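Local coordinates for protein cellobiose 2-epimerase (Ruminococcus albus, PDB 3VW5) that catalyses the reversible epimerization of cellobiose to 4-O-beta-D-glucopyranosyl-D-mannose, working on an unmodified sugar within an (alpha/alpha)6 barrel, at residues D86-G91 with D157-R161; L283-A287 with S331-N335; A247-D252 with F267-D271; L54-S58 with L69-A73; E149-R153 with R204-Q208. The protein carries 2 engineered substitutions. All blocks are in the same frame, centred on the assembly; numbering follows the deposited sequence.

Interaction 1. Residues D86-G91 with D157-R161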
# COMPACT_ATOMS: atom_id res chain seq x y z
N ASP A 86 -14.55 12.35 8.71
CA ASP A 86 -15.78 13.11 8.55
C ASP A 86 -16.87 12.37 9.32
O ASP A 86 -17.47 11.43 8.82
CB ASP A 86 -16.15 13.25 7.07
CG ASP A 86 -17.31 14.21 6.85
OD1 ASP A 86 -18.02 14.51 7.83
OD2 ASP A 86 -17.52 14.65 5.70
N TYR A 87 -17.13 12.81 10.55
CA TYR A 87 -18.07 12.13 11.42
C TYR A 87 -19.48 12.37 10.96
O TYR A 87 -20.36 11.51 11.13
CB TYR A 87 -17.87 12.56 12.87
CG TYR A 87 -16.62 11.97 13.48
CD1 TYR A 87 -16.56 10.62 13.81
CD2 TYR A 87 -15.50 12.76 13.72
CE1 TYR A 87 -15.41 10.07 14.37
CE2 TYR A 87 -14.34 12.23 14.27
CZ TYR A 87 -14.30 10.88 14.59
OH TYR A 87 -13.15 10.35 15.15
N GLU A 88 -19.69 13.53 10.34
CA GLU A 88 -21.00 13.93 9.87
C GLU A 88 -21.47 13.18 8.60
O GLU A 88 -22.57 12.62 8.58
CB GLU A 88 -21.01 15.44 9.65
CG GLU A 88 -22.30 15.96 9.06
CD GLU A 88 -22.28 17.47 8.84
OE1 GLU A 88 -21.26 18.11 9.23
OE2 GLU A 88 -23.28 18.01 8.28
N TYR A 89 -20.65 13.13 7.56
CA TYR A 89 -21.04 12.42 6.34
C TYR A 89 -20.45 11.02 6.27
O TYR A 89 -20.95 10.18 5.53
CB TYR A 89 -20.64 13.20 5.08
CG TYR A 89 -21.41 14.49 4.83
CD1 TYR A 89 -22.62 14.48 4.15
CD2 TYR A 89 -20.91 15.72 5.26
CE1 TYR A 89 -23.33 15.65 3.91
CE2 TYR A 89 -21.61 16.89 5.04
CZ TYR A 89 -22.83 16.85 4.36
OH TYR A 89 -23.54 18.02 4.12
N GLY A 90 -19.39 10.77 7.02
CA GLY A 90 -18.68 9.50 6.92
C GLY A 90 -17.36 9.55 6.16
O GLY A 90 -17.04 10.53 5.50
N GLY A 91 -16.58 8.48 6.25
CA GLY A 91 -15.30 8.42 5.58
C GLY A 91 -14.24 9.35 6.16
O GLY A 91 -14.35 9.86 7.28
N ASP A 157 -17.37 13.70 -3.84
CA ASP A 157 -17.15 14.87 -3.01
C ASP A 157 -17.54 14.54 -1.58
O ASP A 157 -18.04 13.45 -1.31
CB ASP A 157 -17.88 16.12 -3.55
CG ASP A 157 -19.40 16.02 -3.49
OD1 ASP A 157 -19.96 15.10 -2.85
OD2 ASP A 157 -20.04 16.89 -4.11
N ARG A 158 -17.31 15.48 -0.67
CA ARG A 158 -17.57 15.24 0.74
C ARG A 158 -18.94 14.61 0.98
O ARG A 158 -19.09 13.70 1.79
CB ARG A 158 -17.45 16.52 1.55
CG ARG A 158 -17.67 16.25 3.00
CD ARG A 158 -17.76 17.51 3.78
NE ARG A 158 -17.93 17.16 5.18
CZ ARG A 158 -18.34 18.00 6.12
NH1 ARG A 158 -18.62 19.26 5.81
NH2 ARG A 158 -18.46 17.57 7.37
N GLN A 159 -19.92 15.09 0.23
CA GLN A 159 -21.32 14.70 0.37
C GLN A 159 -21.67 13.46 -0.46
O GLN A 159 -22.84 13.16 -0.67
CB GLN A 159 -22.22 15.88 -0.03
CG GLN A 159 -21.93 17.17 0.73
CD GLN A 159 -21.37 18.31 -0.14
OE1 GLN A 159 -22.13 19.07 -0.77
NE2 GLN A 159 -20.04 18.44 -0.17
N TRP A 160 -20.67 12.72 -0.94
CA TRP A 160 -20.91 11.44 -1.64
C TRP A 160 -21.57 11.56 -3.01
O TRP A 160 -22.14 10.59 -3.51
CB TRP A 160 -21.72 10.47 -0.79
CG TRP A 160 -21.13 10.11 0.55
CD1 TRP A 160 -21.66 10.41 1.77
CD2 TRP A 160 -19.93 9.36 0.81
NE1 TRP A 160 -20.86 9.91 2.78
CE2 TRP A 160 -19.79 9.26 2.21
CE3 TRP A 160 -18.95 8.78 -0.01
CZ2 TRP A 160 -18.73 8.60 2.82
CZ3 TRP A 160 -17.89 8.13 0.59
CH2 TRP A 160 -17.79 8.03 1.99
N ARG A 161 -21.51 12.74 -3.62
CA ARG A 161 -21.92 12.89 -5.01
C ARG A 161 -20.74 12.55 -5.91
O ARG A 161 -19.61 13.00 -5.68
CB ARG A 161 -22.43 14.30 -5.29
CG ARG A 161 -23.59 14.70 -4.38
CD ARG A 161 -23.93 16.19 -4.49
NE ARG A 161 -22.85 17.05 -4.00
CZ ARG A 161 -22.99 18.33 -3.70
NH1 ARG A 161 -24.17 18.91 -3.82
NH2 ARG A 161 -21.95 19.03 -3.26
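Loops are often joined by an arginine that meets more than one acid, and R158 is an example. Its guanidinium meets D86 edge-on in a bidentate salt bridge: NE donates to OD2 at 2.6 Å and NH2 to OD1 at 3.1 Å, both nearly linear. A longer salt bridge, 3.4 Å from R158 NH2 to E88 OE1, widens this into a three-residue network. D86 is held in place, because its OD1 also accepts from Y89 N at 3.0 Å, an Asx motif that folds the 86-89 backbone round the carboxylate.

A further hydrogen bond reaches the main chain, from W160 NE1 to Y89 O at 2.8 Å. The indole edge meets G91 N, 4.0 Å from W160 CZ2, which also lies 3.7 Å from G90 O; a side chain on G91 would be crowded by the indole.

Packing centres on the Y89 ring. One face receives Q159, whose CG makes an off-centre CH-pi contact 4.1 Å from the centroid, while Y89 CD2 lies over a face of the R158 guanidinium, 3.3 Å from NE.

K107 of strand 102-108 bonds to both loops, through D86 OD2, G90 O and R158 O. A type I turn has R158 and Q159 in its middle and W160 at its end. The contact joins two loops, after helix 67-84 and strand 151-156, at the periphery of the (alpha/alpha)6 barrel.

Interaction 2. Residues L283-A287 with S331-N335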
# COMPACT_ATOMS: atom_id res chain seq x y z
N LEU A 283 11.33 -8.53 -14.61
CA LEU A 283 12.64 -8.51 -13.98
C LEU A 283 13.72 -8.36 -15.05
O LEU A 283 13.80 -9.17 -15.98
CB LEU A 283 12.85 -9.78 -13.17
CG LEU A 283 14.02 -9.82 -12.17
CD1 LEU A 283 13.91 -8.70 -11.14
CD2 LEU A 283 14.08 -11.19 -11.49
N GLU A 284 14.53 -7.32 -14.94
CA GLU A 284 15.51 -7.02 -15.97
C GLU A 284 16.68 -6.27 -15.37
O GLU A 284 16.50 -5.25 -14.69
CB GLU A 284 14.86 -6.20 -17.09
CG GLU A 284 15.81 -5.80 -18.21
CD GLU A 284 15.09 -5.14 -19.38
OE1 GLU A 284 15.75 -4.46 -20.21
OE2 GLU A 284 13.85 -5.31 -19.47
N ASP A 285 17.88 -6.78 -15.62
CA ASP A 285 19.09 -6.21 -15.04
C ASP A 285 18.90 -6.21 -13.53
O ASP A 285 19.33 -5.28 -12.83
CB ASP A 285 19.33 -4.80 -15.58
CG ASP A 285 20.79 -4.37 -15.48
OD1 ASP A 285 21.08 -3.14 -15.56
OD2 ASP A 285 21.66 -5.26 -15.32
N GLY A 286 18.22 -7.25 -13.05
CA GLY A 286 18.14 -7.53 -11.62
C GLY A 286 17.18 -6.68 -10.81
O GLY A 286 17.16 -6.77 -9.58
N ALA A 287 16.39 -5.86 -11.49
CA ALA A 287 15.39 -5.01 -10.84
C ALA A 287 14.07 -5.08 -11.61
O ALA A 287 14.03 -5.53 -12.77
CB ALA A 287 15.89 -3.56 -10.70
N SER A 331 18.16 -10.33 -5.69
CA SER A 331 18.57 -9.47 -6.77
C SER A 331 17.92 -8.09 -6.60
O SER A 331 18.60 -7.06 -6.63
CB SER A 331 18.17 -10.12 -8.09
OG SER A 331 18.71 -9.42 -9.19
N VAL A 332 16.60 -8.07 -6.39
CA VAL A 332 15.90 -6.81 -6.23
C VAL A 332 16.41 -6.07 -5.01
O VAL A 332 16.66 -4.87 -5.04
CB VAL A 332 14.38 -7.02 -6.13
CG1 VAL A 332 13.69 -5.71 -5.78
CG2 VAL A 332 13.86 -7.57 -7.42
N TRP A 333 16.57 -6.80 -3.91
CA TRP A 333 17.13 -6.19 -2.71
C TRP A 333 18.55 -5.65 -2.93
O TRP A 333 18.86 -4.51 -2.56
CB TRP A 333 17.10 -7.19 -1.55
CG TRP A 333 17.90 -6.76 -0.39
CD1 TRP A 333 18.95 -7.43 0.17
CD2 TRP A 333 17.73 -5.57 0.39
NE1 TRP A 333 19.44 -6.73 1.24
CE2 TRP A 333 18.71 -5.58 1.40
CE3 TRP A 333 16.83 -4.50 0.32
CZ2 TRP A 333 18.83 -4.56 2.34
CZ3 TRP A 333 16.95 -3.48 1.26
CH2 TRP A 333 17.94 -3.52 2.25
N GLU A 334 19.42 -6.46 -3.54
CA GLU A 334 20.78 -6.01 -3.83
C GLU A 334 20.75 -4.68 -4.57
O GLU A 334 21.53 -3.76 -4.28
CB GLU A 334 21.57 -7.07 -4.61
CG GLU A 334 21.93 -8.32 -3.80
CD GLU A 334 22.87 -8.04 -2.62
OE1 GLU A 334 22.78 -8.77 -1.58
OE2 GLU A 334 23.70 -7.09 -2.72
N ASN A 335 19.81 -4.55 -5.51
CA ASN A 335 19.71 -3.32 -6.29
C ASN A 335 19.01 -2.17 -5.57
O ASN A 335 19.29 -1.00 -5.87
CB ASN A 335 19.10 -3.61 -7.66
CG ASN A 335 20.03 -4.39 -8.55
OD1 ASN A 335 20.86 -3.82 -9.26
ND2 ASN A 335 19.94 -5.71 -8.49
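V332 overlaps L283 at the upstream end of a beta hairpin: V332 CG2 and L283 CD1 approach to 3.9 Å, an apolar contact that lays the strand 283-284 against the helix. The rest of the contact is made by the turn. Residues E284 to A287 form a type I' turn, which presents the carbonyl of G286 to the helix, where S331 OG donates a hydrogen bond to G286 O at 3.1 Å. Close approach depends on the missing side chain, since a CB on G286 would clash with S331 OG and press on N335 ND2. N335 is engaged within its own helix, its ND2 donating to S331 O at 2.7 Å, while its CB lies 4.4 Å from A287 CB. The example shows how a tight hairpin turn can dock on a helix largely through the carbonyl of a glycine whose missing side chain lets the helix come close. Around it, Q306 of helix 303-318 touches both A287 and V332, R301 of strand 296-302 packs on D285 and A287, and W333 turns away to helix 2-19.

Interaction 3. Residues A247-D252 with F267-D271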
# COMPACT_ATOMS: atom_id res chain seq x y z
N ALA A 247 -0.27 -7.66 -5.46
CA ALA A 247 -1.54 -8.36 -5.35
C ALA A 247 -1.35 -9.84 -5.03
O ALA A 247 -2.12 -10.41 -4.26
CB ALA A 247 -2.38 -8.19 -6.60
N THR A 248 -0.31 -10.46 -5.58
CA THR A 248 -0.09 -11.90 -5.36
C THR A 248 0.03 -12.26 -3.89
O THR A 248 -0.67 -13.15 -3.41
CB THR A 248 1.12 -12.46 -6.11
OG1 THR A 248 2.33 -11.85 -5.62
CG2 THR A 248 0.96 -12.25 -7.61
N TRP A 249 0.91 -11.58 -3.16
CA TRP A 249 1.07 -11.92 -1.74
C TRP A 249 -0.07 -11.38 -0.86
O TRP A 249 -0.43 -11.99 0.13
CB TRP A 249 2.45 -11.52 -1.20
CG TRP A 249 2.67 -10.06 -0.90
CD1 TRP A 249 3.22 -9.13 -1.73
CD2 TRP A 249 2.39 -9.37 0.33
NE1 TRP A 249 3.30 -7.91 -1.11
CE2 TRP A 249 2.80 -8.02 0.15
CE3 TRP A 249 1.84 -9.75 1.56
CZ2 TRP A 249 2.67 -7.06 1.16
CZ3 TRP A 249 1.71 -8.79 2.55
CH2 TRP A 249 2.12 -7.46 2.35
N LEU A 250 -0.64 -10.25 -1.26
CA LEU A 250 -1.77 -9.66 -0.55
C LEU A 250 -2.99 -10.58 -0.61
O LEU A 250 -3.73 -10.71 0.37
CB LEU A 250 -2.12 -8.31 -1.17
CG LEU A 250 -1.81 -7.08 -0.32
CD1 LEU A 250 -0.72 -7.39 0.68
CD2 LEU A 250 -1.47 -5.91 -1.20
N MET A 251 -3.21 -11.21 -1.75
CA MET A 251 -4.35 -12.09 -1.90
C MET A 251 -4.18 -13.41 -1.14
O MET A 251 -5.15 -13.93 -0.58
CB MET A 251 -4.66 -12.31 -3.38
CG MET A 251 -5.40 -11.14 -3.99
SD MET A 251 -5.96 -11.40 -5.69
CE MET A 251 -4.43 -11.71 -6.57
N ASP A 252 -2.96 -13.95 -1.13
CA ASP A 252 -2.64 -15.13 -0.34
C ASP A 252 -2.85 -14.81 1.12
O ASP A 252 -3.42 -15.60 1.86
CB ASP A 252 -1.19 -15.58 -0.56
CG ASP A 252 -0.98 -16.29 -1.89
OD1 ASP A 252 -1.98 -16.73 -2.50
OD2 ASP A 252 0.19 -16.40 -2.33
N PHE A 267 -6.39 -19.53 -4.98
CA PHE A 267 -5.63 -18.31 -5.11
C PHE A 267 -4.12 -18.52 -5.18
O PHE A 267 -3.43 -17.83 -5.94
CB PHE A 267 -6.04 -17.30 -4.03
CG PHE A 267 -7.23 -16.47 -4.43
CD1 PHE A 267 -7.05 -15.23 -5.03
CD2 PHE A 267 -8.51 -16.97 -4.28
CE1 PHE A 267 -8.14 -14.48 -5.42
CE2 PHE A 267 -9.61 -16.23 -4.68
CZ PHE A 267 -9.43 -14.99 -5.24
N ALA A 268 -3.61 -19.50 -4.44
CA ALA A 268 -2.19 -19.81 -4.49
C ALA A 268 -1.73 -20.22 -5.89
O ALA A 268 -0.59 -19.95 -6.29
CB ALA A 268 -1.83 -20.87 -3.47
N GLU A 269 -2.62 -20.86 -6.64
CA GLU A 269 -2.25 -21.26 -8.00
C GLU A 269 -2.32 -20.09 -8.96
O GLU A 269 -1.45 -19.95 -9.81
CB GLU A 269 -3.09 -22.44 -8.49
CG GLU A 269 -2.85 -23.70 -7.67
CD GLU A 269 -3.16 -24.98 -8.41
OE1 GLU A 269 -3.53 -24.90 -9.62
OE2 GLU A 269 -3.03 -26.08 -7.80
N MET A 270 -3.34 -19.25 -8.81
CA MET A 270 -3.45 -18.05 -9.63
C MET A 270 -2.29 -17.10 -9.35
O MET A 270 -1.61 -16.64 -10.26
CB MET A 270 -4.79 -17.34 -9.37
CG MET A 270 -5.08 -16.21 -10.35
SD MET A 270 -6.55 -15.26 -9.91
CE MET A 270 -6.01 -14.46 -8.40
N ASP A 271 -2.05 -16.84 -8.07
CA ASP A 271 -0.98 -15.93 -7.65
C ASP A 271 0.41 -16.36 -8.14
O ASP A 271 1.21 -15.52 -8.60
CB ASP A 271 -1.02 -15.76 -6.14
CG ASP A 271 -2.26 -15.04 -5.67
OD1 ASP A 271 -2.80 -14.25 -6.47
OD2 ASP A 271 -2.70 -15.27 -4.52
O HOH W 1 0.75 -17.93 -4.26
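An antiparallel helical hairpin, the repeating unit of an (alpha/alpha)6 barrel, is seen here between helices 241-258 and 261-281. The two short segments run at 175° to one another with their axes 9.4 Å apart, and T248 and D271 bring the backbones closest, CA to CA 4.7 Å.

M251 supplies the apolar part. Its SD lies at the edge of the F267 ring, 5.0 Å from the centroid and 3.8 Å from F267 CE1, a Met-aromatic contact, and its CE meets M270 CE at 3.7 Å. The same methyl, M251 CE, is in close van der Waals contact with D271 OD1 at 3.0 Å. M212 of helix 199-216 extends this packing on M251, while L209 and R213 of the same helix touch F267.

The polar part is concentrated on two buried aspartates. D271 OD2 lies 2.6 Å from D252 OD1. D252 OD2 accepts from N315 ND2 and from a water at 2.5 Å, which also donates to A268 O at 3.2 Å.

The chemistry implies a helix pair joined partly by thioether and ring, and partly through two buried acids that approach closely, with N315 and a bridging water serving D252 OD2.

Interaction 4. Residues L54-S58 with L69-A73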
# COMPACT_ATOMS: atom_id res chain seq x y z
N LEU A 54 0.61 5.64 10.44
CA LEU A 54 -0.10 4.91 11.50
C LEU A 54 0.05 3.41 11.31
O LEU A 54 0.44 2.69 12.24
CB LEU A 54 -1.58 5.30 11.58
CG LEU A 54 -2.42 4.55 12.63
CD1 LEU A 54 -1.73 4.49 13.99
CD2 LEU A 54 -3.83 5.11 12.78
N TRP A 55 -0.21 2.92 10.11
CA TRP A 55 -0.02 1.50 9.86
C TRP A 55 1.42 1.08 10.17
O TRP A 55 1.67 0.03 10.75
CB TRP A 55 -0.39 1.10 8.42
CG TRP A 55 -0.14 -0.38 8.24
CD1 TRP A 55 -1.02 -1.40 8.46
CD2 TRP A 55 1.11 -1.01 7.86
NE1 TRP A 55 -0.42 -2.61 8.22
CE2 TRP A 55 0.89 -2.40 7.86
CE3 TRP A 55 2.38 -0.52 7.52
CZ2 TRP A 55 1.89 -3.31 7.54
CZ3 TRP A 55 3.37 -1.44 7.20
CH2 TRP A 55 3.13 -2.81 7.22
N PHE A 56 2.36 1.92 9.76
CA PHE A 56 3.77 1.59 9.85
C PHE A 56 4.26 1.50 11.28
O PHE A 56 4.94 0.53 11.65
CB PHE A 56 4.60 2.64 9.12
CG PHE A 56 6.05 2.57 9.44
CD1 PHE A 56 6.83 1.57 8.90
CD2 PHE A 56 6.64 3.50 10.28
CE1 PHE A 56 8.17 1.50 9.18
CE2 PHE A 56 7.98 3.44 10.55
CZ PHE A 56 8.75 2.44 10.01
N TYR A 57 3.94 2.50 12.08
CA TYR A 57 4.39 2.47 13.46
C TYR A 57 3.70 1.35 14.21
O TYR A 57 4.36 0.59 14.94
CB TYR A 57 4.21 3.81 14.15
CG TYR A 57 5.35 4.76 13.86
CD1 TYR A 57 6.67 4.41 14.19
CD2 TYR A 57 5.13 5.98 13.24
CE1 TYR A 57 7.72 5.26 13.93
CE2 TYR A 57 6.17 6.83 12.97
CZ TYR A 57 7.47 6.47 13.32
OH TYR A 57 8.51 7.33 13.05
N SER A 58 2.39 1.24 14.02
CA SER A 58 1.66 0.16 14.68
C SER A 58 2.34 -1.19 14.39
O SER A 58 2.55 -2.00 15.30
CB SER A 58 0.17 0.15 14.30
OG SER A 58 -0.44 1.43 14.51
N LEU A 69 7.92 3.38 19.40
CA LEU A 69 7.18 3.10 18.17
C LEU A 69 5.67 3.23 18.37
O LEU A 69 4.98 3.83 17.54
CB LEU A 69 7.54 1.73 17.61
CG LEU A 69 9.04 1.57 17.33
CD1 LEU A 69 9.38 0.13 16.97
CD2 LEU A 69 9.53 2.56 16.25
N LEU A 70 5.17 2.67 19.48
CA LEU A 70 3.76 2.79 19.80
C LEU A 70 3.35 4.21 20.13
O LEU A 70 2.23 4.61 19.85
CB LEU A 70 3.35 1.86 20.94
CG LEU A 70 1.83 1.77 21.17
CD1 LEU A 70 1.13 1.07 20.02
CD2 LEU A 70 1.50 1.07 22.47
N ASP A 71 4.26 4.98 20.71
CA ASP A 71 3.95 6.38 21.01
C ASP A 71 3.78 7.20 19.71
O ASP A 71 2.88 8.04 19.60
CB ASP A 71 5.01 7.00 21.94
CG ASP A 71 4.60 8.37 22.48
OD1 ASP A 71 3.37 8.61 22.64
OD2 ASP A 71 5.49 9.21 22.74
N ASN A 72 4.64 6.93 18.72
CA ASN A 72 4.53 7.54 17.40
C ASN A 72 3.28 7.10 16.64
O ASN A 72 2.58 7.92 16.03
CB ASN A 72 5.78 7.24 16.57
CG ASN A 72 6.96 8.12 16.96
OD1 ASN A 72 6.79 9.22 17.50
ND2 ASN A 72 8.16 7.63 16.69
N ALA A 73 2.99 5.80 16.68
CA ALA A 73 1.71 5.30 16.20
C ALA A 73 0.59 6.13 16.82
O ALA A 73 -0.23 6.73 16.11
CB ALA A 73 1.53 3.83 16.50
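Successive antiparallel helices build the (alpha/alpha)6 barrel, and helices 47-64 and 67-84 form one such hairpin; here their axes come within 8.0 Å and the segments cross at -159°. Small residues permit this spacing, as a walk along 54-58 makes clear. L54 extends CD1 to A73, 3.4 Å from A73 O and 4.2 Å from A73 CB. Y57 has the largest share of the contact: its CB lies 3.6 Å from A73 CB, and its CD1 lies 4.0 Å from L69 CD2. Helix 2-19 lies against the hairpin here, W18 touching Y57. The Y57 hydroxyl bonds N19, while N72 OD1 accepts from R22. S58 uses its OG on its own helix, donating to L54 O at 2.7 Å, and still rests against A73 CB, 3.7 Å from S58 OG. The Y57 ring also takes a CH-pi contact over its face: N72 CB stands 3.5 Å from the ring centroid, only 5° off the normal.

Interaction 5. Residues E149-R153 with R204-Q208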
# COMPACT_ATOMS: atom_id res chain seq x y z
N GLU A 149 -24.45 -1.72 -7.47
CA GLU A 149 -24.77 -3.11 -7.85
C GLU A 149 -23.62 -3.84 -8.53
O GLU A 149 -23.46 -5.04 -8.35
CB GLU A 149 -25.98 -3.20 -8.78
CG GLU A 149 -27.32 -2.99 -8.12
CD GLU A 149 -27.75 -4.13 -7.22
OE1 GLU A 149 -27.68 -5.32 -7.61
OE2 GLU A 149 -28.17 -3.82 -6.09
N TYR A 150 -22.83 -3.14 -9.32
CA TYR A 150 -21.79 -3.80 -10.09
C TYR A 150 -20.42 -3.49 -9.48
O TYR A 150 -19.42 -3.45 -10.19
CB TYR A 150 -21.85 -3.38 -11.57
CG TYR A 150 -21.21 -4.36 -12.56
CD1 TYR A 150 -20.56 -5.51 -12.12
CD2 TYR A 150 -21.26 -4.11 -13.93
CE1 TYR A 150 -19.98 -6.39 -13.02
CE2 TYR A 150 -20.68 -4.99 -14.84
CZ TYR A 150 -20.04 -6.13 -14.37
OH TYR A 150 -19.46 -7.00 -15.27
N GLY A 151 -20.40 -3.28 -8.17
CA GLY A 151 -19.16 -3.09 -7.44
C GLY A 151 -18.96 -1.71 -6.83
O GLY A 151 -19.82 -0.85 -6.92
N TYR A 152 -17.80 -1.51 -6.22
CA TYR A 152 -17.48 -0.25 -5.58
C TYR A 152 -17.19 0.86 -6.58
O TYR A 152 -16.51 0.64 -7.58
CB TYR A 152 -16.28 -0.43 -4.64
CG TYR A 152 -16.53 -1.40 -3.52
CD1 TYR A 152 -17.11 -0.98 -2.32
CD2 TYR A 152 -16.21 -2.75 -3.65
CE1 TYR A 152 -17.36 -1.87 -1.29
CE2 TYR A 152 -16.46 -3.65 -2.61
CZ TYR A 152 -17.04 -3.20 -1.44
OH TYR A 152 -17.28 -4.06 -0.41
N ARG A 153 -17.70 2.06 -6.31
CA ARG A 153 -17.29 3.27 -7.02
C ARG A 153 -16.25 4.01 -6.19
O ARG A 153 -16.20 3.87 -4.98
CB ARG A 153 -18.49 4.16 -7.30
CG ARG A 153 -19.37 3.59 -8.37
CD ARG A 153 -20.46 4.56 -8.72
NE ARG A 153 -21.32 4.00 -9.76
CZ ARG A 153 -22.35 4.65 -10.30
NH1 ARG A 153 -22.64 5.89 -9.89
NH2 ARG A 153 -23.09 4.07 -11.24
N ARG A 204 -17.74 -9.37 2.52
CA ARG A 204 -17.32 -8.37 1.56
C ARG A 204 -15.94 -8.71 0.98
O ARG A 204 -15.73 -8.64 -0.24
CB ARG A 204 -17.34 -6.98 2.18
CG ARG A 204 -18.63 -6.64 2.91
CD ARG A 204 -19.82 -6.89 2.03
NE ARG A 204 -19.76 -6.12 0.79
CZ ARG A 204 -19.96 -6.64 -0.42
NH1 ARG A 204 -20.23 -7.93 -0.56
NH2 ARG A 204 -19.88 -5.86 -1.49
N LEU A 205 -15.01 -9.09 1.87
CA LEU A 205 -13.68 -9.55 1.48
C LEU A 205 -13.76 -10.62 0.39
O LEU A 205 -13.00 -10.56 -0.58
CB LEU A 205 -12.93 -10.15 2.68
CG LEU A 205 -11.42 -9.91 2.88
CD1 LEU A 205 -10.79 -11.09 3.57
CD2 LEU A 205 -10.64 -9.58 1.60
N LYS A 206 -14.64 -11.61 0.57
CA LYS A 206 -14.70 -12.70 -0.40
C LYS A 206 -15.24 -12.19 -1.73
O LYS A 206 -14.82 -12.63 -2.81
CB LYS A 206 -15.51 -13.89 0.14
CG LYS A 206 -14.77 -14.75 1.15
CD LYS A 206 -15.74 -15.64 1.94
CE LYS A 206 -15.01 -16.52 2.97
NZ LYS A 206 -15.61 -17.90 3.15
N PHE A 207 -16.15 -11.23 -1.66
CA PHE A 207 -16.65 -10.61 -2.87
C PHE A 207 -15.52 -9.87 -3.62
O PHE A 207 -15.42 -9.94 -4.86
CB PHE A 207 -17.81 -9.69 -2.55
CG PHE A 207 -18.12 -8.71 -3.64
CD1 PHE A 207 -17.63 -7.42 -3.59
CD2 PHE A 207 -18.91 -9.08 -4.73
CE1 PHE A 207 -17.91 -6.50 -4.59
CE2 PHE A 207 -19.20 -8.17 -5.73
CZ PHE A 207 -18.69 -6.88 -5.67
N GLN A 208 -14.66 -9.18 -2.88
CA GLN A 208 -13.53 -8.50 -3.50
C GLN A 208 -12.54 -9.48 -4.13
O GLN A 208 -12.07 -9.26 -5.24
CB GLN A 208 -12.83 -7.60 -2.48
CG GLN A 208 -13.68 -6.41 -2.06
CD GLN A 208 -13.47 -6.02 -0.61
OE1 GLN A 208 -12.52 -6.47 0.05
NE2 GLN A 208 -14.36 -5.19 -0.10
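Y152 dominates this contact between a sheet at the periphery of the (alpha/alpha)6 barrel and helix 199-216, and it shows how a buried tyrosine can tie a strand to a helix by both its ring and its hydroxyl. The residue belongs to strand 151-156, and its CA-to-CB bond points sideways, yet the long side chain brings its end to the helix.

F207 is the second contributor. Its ring turns an edge to the strand, with F207 CE1 3.8 Å from Y152 CE2 and F207 CZ 4.2 Å from G151 CA. G151 adopts a backbone conformation (phi 114°, psi -177°) in which a CB would be jammed against the preceding carbonyl, and its bare CA lies beside the phenylalanine.

Q208, third in buried area, sits one helical position further on, and its side-chain amide donates to the Y152 hydroxyl. E143 of helix 129-145 is a partner of that hydroxyl too, and also makes a salt bridge with R204 NE, so that tyrosine and arginine share one acid. L185 of helix 179-196 touches Y152, while I186 and Y189 of that helix touch Q208. Across the strand-helix gap, the bond from Q208 NE2 to Y152 OH is 3.1 Å long with an angle of 139° at the hydrogen.

From the N terminus, interaction 4 comes first, closing the short loop between helices 47-64 and 67-84. The latter helix leads into 86-91, where interaction 1 opens; it closes at 157-161, but 149-153 has by then opened interaction 5, which closes at 204-208. These two therefore cross, and their segments adjoin in sequence, so that strand 151-156 and the loop after it are tied to helix 199-216 and to the loop after helix 67-84 respectively. Interaction 3 follows in series as the other helix-helix contact of the five, its nearest atoms about 6 Å from interaction 5. Helix 261-281 then runs into strand 283-284, where interaction 2 begins, to close on helix 323-340.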